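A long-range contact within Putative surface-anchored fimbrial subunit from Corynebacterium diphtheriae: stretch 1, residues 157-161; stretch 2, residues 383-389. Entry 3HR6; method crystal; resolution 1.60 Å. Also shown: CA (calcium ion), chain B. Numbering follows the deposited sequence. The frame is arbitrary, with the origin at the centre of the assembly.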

ATOM      1  N   THR A 157     -12.235   4.539 -23.427  1.00 17.26           N
ATOM      2  CA  THR A 157     -12.712   3.859 -24.625  1.00 16.45           C
ATOM      3  C   THR A 157     -13.512   2.618 -24.268  1.00 15.23           C
ATOM      4  O   THR A 157     -14.526   2.342 -24.870  1.00 15.89           O
ATOM      5  N   GLN A 158     -13.039   1.884 -23.287  1.00 14.50           N
ATOM      6  CA  GLN A 158     -13.831   0.788 -22.714  1.00 13.15           C
ATOM      7  C   GLN A 158     -13.931   0.969 -21.202  1.00 12.66           C
ATOM      8  O   GLN A 158     -12.930   1.199 -20.539  1.00 14.32           O
ATOM      9  N   PRO A 159     -15.121   0.817 -20.642  1.00 12.51           N
ATOM     10  CA  PRO A 159     -15.197   1.006 -19.191  1.00 12.46           C
ATOM     11  C   PRO A 159     -14.278   0.088 -18.413  1.00 12.74           C
ATOM     12  O   PRO A 159     -14.139  -1.085 -18.727  1.00 13.48           O
ATOM     13  N   GLY A 160     -13.713   0.623 -17.334  1.00 12.81           N
ATOM     14  CA  GLY A 160     -12.896  -0.175 -16.467  1.00 12.93           C
ATOM     15  C   GLY A 160     -11.542  -0.499 -17.007  1.00 13.16           C
ATOM     16  O   GLY A 160     -11.071   0.093 -18.037  1.00 12.85           O
ATOM     17  N   PHE A 161     -10.921  -1.496 -16.362  1.00 12.46           N
ATOM     18  CA  PHE A 161      -9.592  -1.964 -16.742  1.00 12.57           C
ATOM     19  C   PHE A 161      -9.593  -3.474 -16.720  1.00 12.03           C
ATOM     20  O   PHE A 161      -8.896  -4.138 -15.960  1.00 12.26           O
ATOM     21  N   ASP A 383     -19.305   0.500  -9.638  1.00 12.18           N
ATOM     22  CA  ASP A 383     -19.481  -0.332 -10.846  1.00 11.62           C
ATOM     23  C   ASP A 383     -18.867   0.363 -12.036  1.00 12.27           C
ATOM     24  O   ASP A 383     -19.252   1.501 -12.381  1.00 12.07           O
ATOM     25  N   ALA A 384     -17.848  -0.266 -12.608  1.00 12.81           N
ATOM     26  CA  ALA A 384     -17.081   0.312 -13.706  1.00 12.81           C
ATOM     27  C   ALA A 384     -17.976   0.525 -14.939  1.00 12.32           C
ATOM     28  O   ALA A 384     -17.679   1.354 -15.801  1.00 13.08           O
ATOM     29  N   TRP A 385     -19.074  -0.208 -14.993  1.00 11.04           N
ATOM     30  CA  TRP A 385     -20.006  -0.185 -16.135  1.00 11.53           C
ATOM     31  C   TRP A 385     -21.265   0.638 -15.864  1.00 11.88           C
ATOM     32  O   TRP A 385     -22.216   0.625 -16.655  1.00 12.48           O
ATOM     33  N   ALA A 386     -21.285   1.331 -14.733  1.00 12.44           N
ATOM     34  CA  ALA A 386     -22.398   2.203 -14.389  1.00 14.06           C
ATOM     35  C   ALA A 386     -22.659   3.117 -15.557  1.00 15.14           C
ATOM     36  O   ALA A 386     -21.727   3.618 -16.179  1.00 18.17           O
ATOM     37  N   GLY A 387     -23.903   3.335 -15.860  1.00 15.72           N
ATOM     38  CA  GLY A 387     -24.211   4.191 -17.009  1.00 15.60           C
ATOM     39  C   GLY A 387     -24.061   3.600 -18.411  1.00 15.51           C
ATOM     40  O   GLY A 387     -24.349   4.281 -19.385  1.00 14.43           O
ATOM     41  N   LYS A 388     -23.637   2.339 -18.536  1.00 15.22           N
ATOM     42  CA  LYS A 388     -23.706   1.659 -19.827  1.00 16.33           C
ATOM     43  C   LYS A 388     -24.649   0.485 -19.664  1.00 15.39           C
ATOM     44  O   LYS A 388     -24.244  -0.631 -19.407  1.00 15.60           O
ATOM     45  N   GLY A 389     -25.925   0.753 -19.813  1.00 15.04           N
ATOM     46  CA  GLY A 389     -26.925  -0.267 -19.619  1.00 15.23           C
ATOM     47  C   GLY A 389     -26.942  -0.809 -18.210  1.00 14.58           C
ATOM     48  O   GLY A 389     -26.432  -0.211 -17.281  1.00 15.43           O
TER

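No direct hydrogen bond joins these two loops, whose closest touching residues are 224 positions apart in sequence; the contact rests on a proline laid over a tryptophan ring, with one water bridging the backbones. It illustrates a general principle: aromatic faces and proline rings make good partners, because the slightly electropositive C-H groups of proline meet the electron-rich ring without needing a polar match.

P159, its ring in the C-gamma exo pucker, points toward the second stretch. Its CB lies 3.8 Å from the centroid of the six-membered ring of W385 and only 15° off the ring normal, a CH-pi contact over the face, while P159 CG comes within 3.6 Å of W385 CZ3. P159 CB also lies 3.3 Å from A384 O. The tryptophan leaves its backbone sideways; chi1 m (-60°) and chi2 of 88° bring the indole nearer to the first stretch. Its NE1 is satisfied elsewhere in the structure. W385 sits in a type I turn from D383 to A386, and D383 OD1, with chi1 t, accepts a hydrogen bond from W385 N at 2.9 Å.

Smaller contacts extend the patch. Q158 (chi1 t, chi2 t) has its CG, placed by chi1, 4.1 Å from W385 CH2, its side-chain amide being hydrogen-bonded elsewhere in the structure. K388 points toward the first stretch, and with chi1 m its CG lies 4.2 Å from P159 CG; the rest of the chain is m, t, t. A384 also points inward, its CB 3.9 Å from G160 CA; a CB on G160 would fall a tight 3.2 Å from A384 CB, and the positive phi favours glycine as well.

Water 2 donates to A384 O (2.8 Å) and accepts a weak bond from G160 N (3.1 Å). A calcium ion is bound by Q158 O at 2.4 Å and G160 O at 2.3 Å, together with waters 1 and 3 and ligands elsewhere in the structure.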

ATOM      1  CB  THR A 157     -11.571   3.495 -25.511  1.00 16.69           C
ATOM      2  OG1 THR A 157     -10.848   4.712 -25.814  1.00 20.07           O
ATOM      3  CG2 THR A 157     -12.104   2.915 -26.816  1.00 19.08           C
ATOM      4  CB  GLN A 158     -13.202  -0.560 -23.041  1.00 12.15           C
ATOM      5  CG  GLN A 158     -13.975  -1.753 -22.421  1.00 11.26           C
ATOM      6  CD  GLN A 158     -13.500  -3.087 -22.987  1.00 11.60           C
ATOM      7  OE1 GLN A 158     -13.818  -3.423 -24.143  1.00 12.05           O
ATOM      8  NE2 GLN A 158     -12.784  -3.868 -22.179  1.00 10.80           N
ATOM      9  CB  PRO A 159     -16.649   0.656 -18.886  1.00 11.81           C
ATOM     10  CG  PRO A 159     -17.342   1.027 -20.140  1.00 12.05           C
ATOM     11  CD  PRO A 159     -16.441   0.727 -21.268  1.00 12.76           C
ATOM     12  CB  PHE A 161      -8.458  -1.365 -15.885  1.00 12.82           C
ATOM     13  CG  PHE A 161      -8.837  -1.046 -14.462  1.00 13.83           C
ATOM     14  CD1 PHE A 161      -8.712  -1.997 -13.452  1.00 12.31           C
ATOM     15  CD2 PHE A 161      -9.275   0.230 -14.120  1.00 13.20           C
ATOM     16  CE1 PHE A 161      -9.044  -1.684 -12.155  1.00 12.50           C
ATOM     17  CE2 PHE A 161      -9.583   0.521 -12.815  1.00 14.11           C
ATOM     18  CZ  PHE A 161      -9.509  -0.454 -11.846  1.00 12.92           C
ATOM     19  CB  ASP A 383     -21.001  -0.558 -10.997  1.00 12.17           C
ATOM     20  CG  ASP A 383     -21.393  -1.361 -12.220  1.00  9.75           C
ATOM     21  OD1 ASP A 383     -20.560  -1.730 -13.036  1.00 10.85           O
ATOM     22  OD2 ASP A 383     -22.619  -1.656 -12.327  1.00 12.89           O
ATOM     23  CB  ALA A 384     -15.885  -0.561 -14.036  1.00 13.93           C
ATOM     24  CB  TRP A 385     -20.386  -1.638 -16.491  1.00 11.46           C
ATOM     25  CG  TRP A 385     -19.228  -2.423 -16.846  1.00 11.14           C
ATOM     26  CD1 TRP A 385     -18.389  -3.141 -16.000  1.00 11.09           C
ATOM     27  CD2 TRP A 385     -18.672  -2.547 -18.151  1.00 10.72           C
ATOM     28  NE1 TRP A 385     -17.376  -3.694 -16.715  1.00 13.00           N
ATOM     29  CE2 TRP A 385     -17.537  -3.377 -18.044  1.00 13.50           C
ATOM     30  CE3 TRP A 385     -19.059  -2.084 -19.427  1.00 13.24           C
ATOM     31  CZ2 TRP A 385     -16.777  -3.724 -19.128  1.00 14.91           C
ATOM     32  CZ3 TRP A 385     -18.300  -2.433 -20.497  1.00 12.73           C
ATOM     33  CH2 TRP A 385     -17.162  -3.238 -20.360  1.00 16.83           C
ATOM     34  CB  ALA A 386     -22.066   3.031 -13.134  1.00 13.89           C
ATOM     35  CB  LYS A 388     -22.340   1.149 -20.282  1.00 17.87           C
ATOM     36  CG  LYS A 388     -21.295   2.243 -20.551  1.00 21.19           C
ATOM     37  CD  LYS A 388     -21.726   3.192 -21.638  1.00 23.93           C
ATOM     38  CE  LYS A 388     -20.592   4.182 -21.964  1.00 25.66           C
ATOM     39  NZ  LYS A 388     -20.906   5.044 -23.117  1.00 25.34           N
TER
HETATM   40 CA    CA B   1     -10.712   1.615 -19.743  1.00 20.60          CA
HETATM   41  O   HOH W   1     -10.395   1.743 -22.332  1.00 17.28           O
HETATM   42  O   HOH W   2     -15.234   2.716 -15.611  1.00 24.56           O
HETATM   43  O   HOH W   3      -8.088   1.441 -19.595  1.00 15.65           O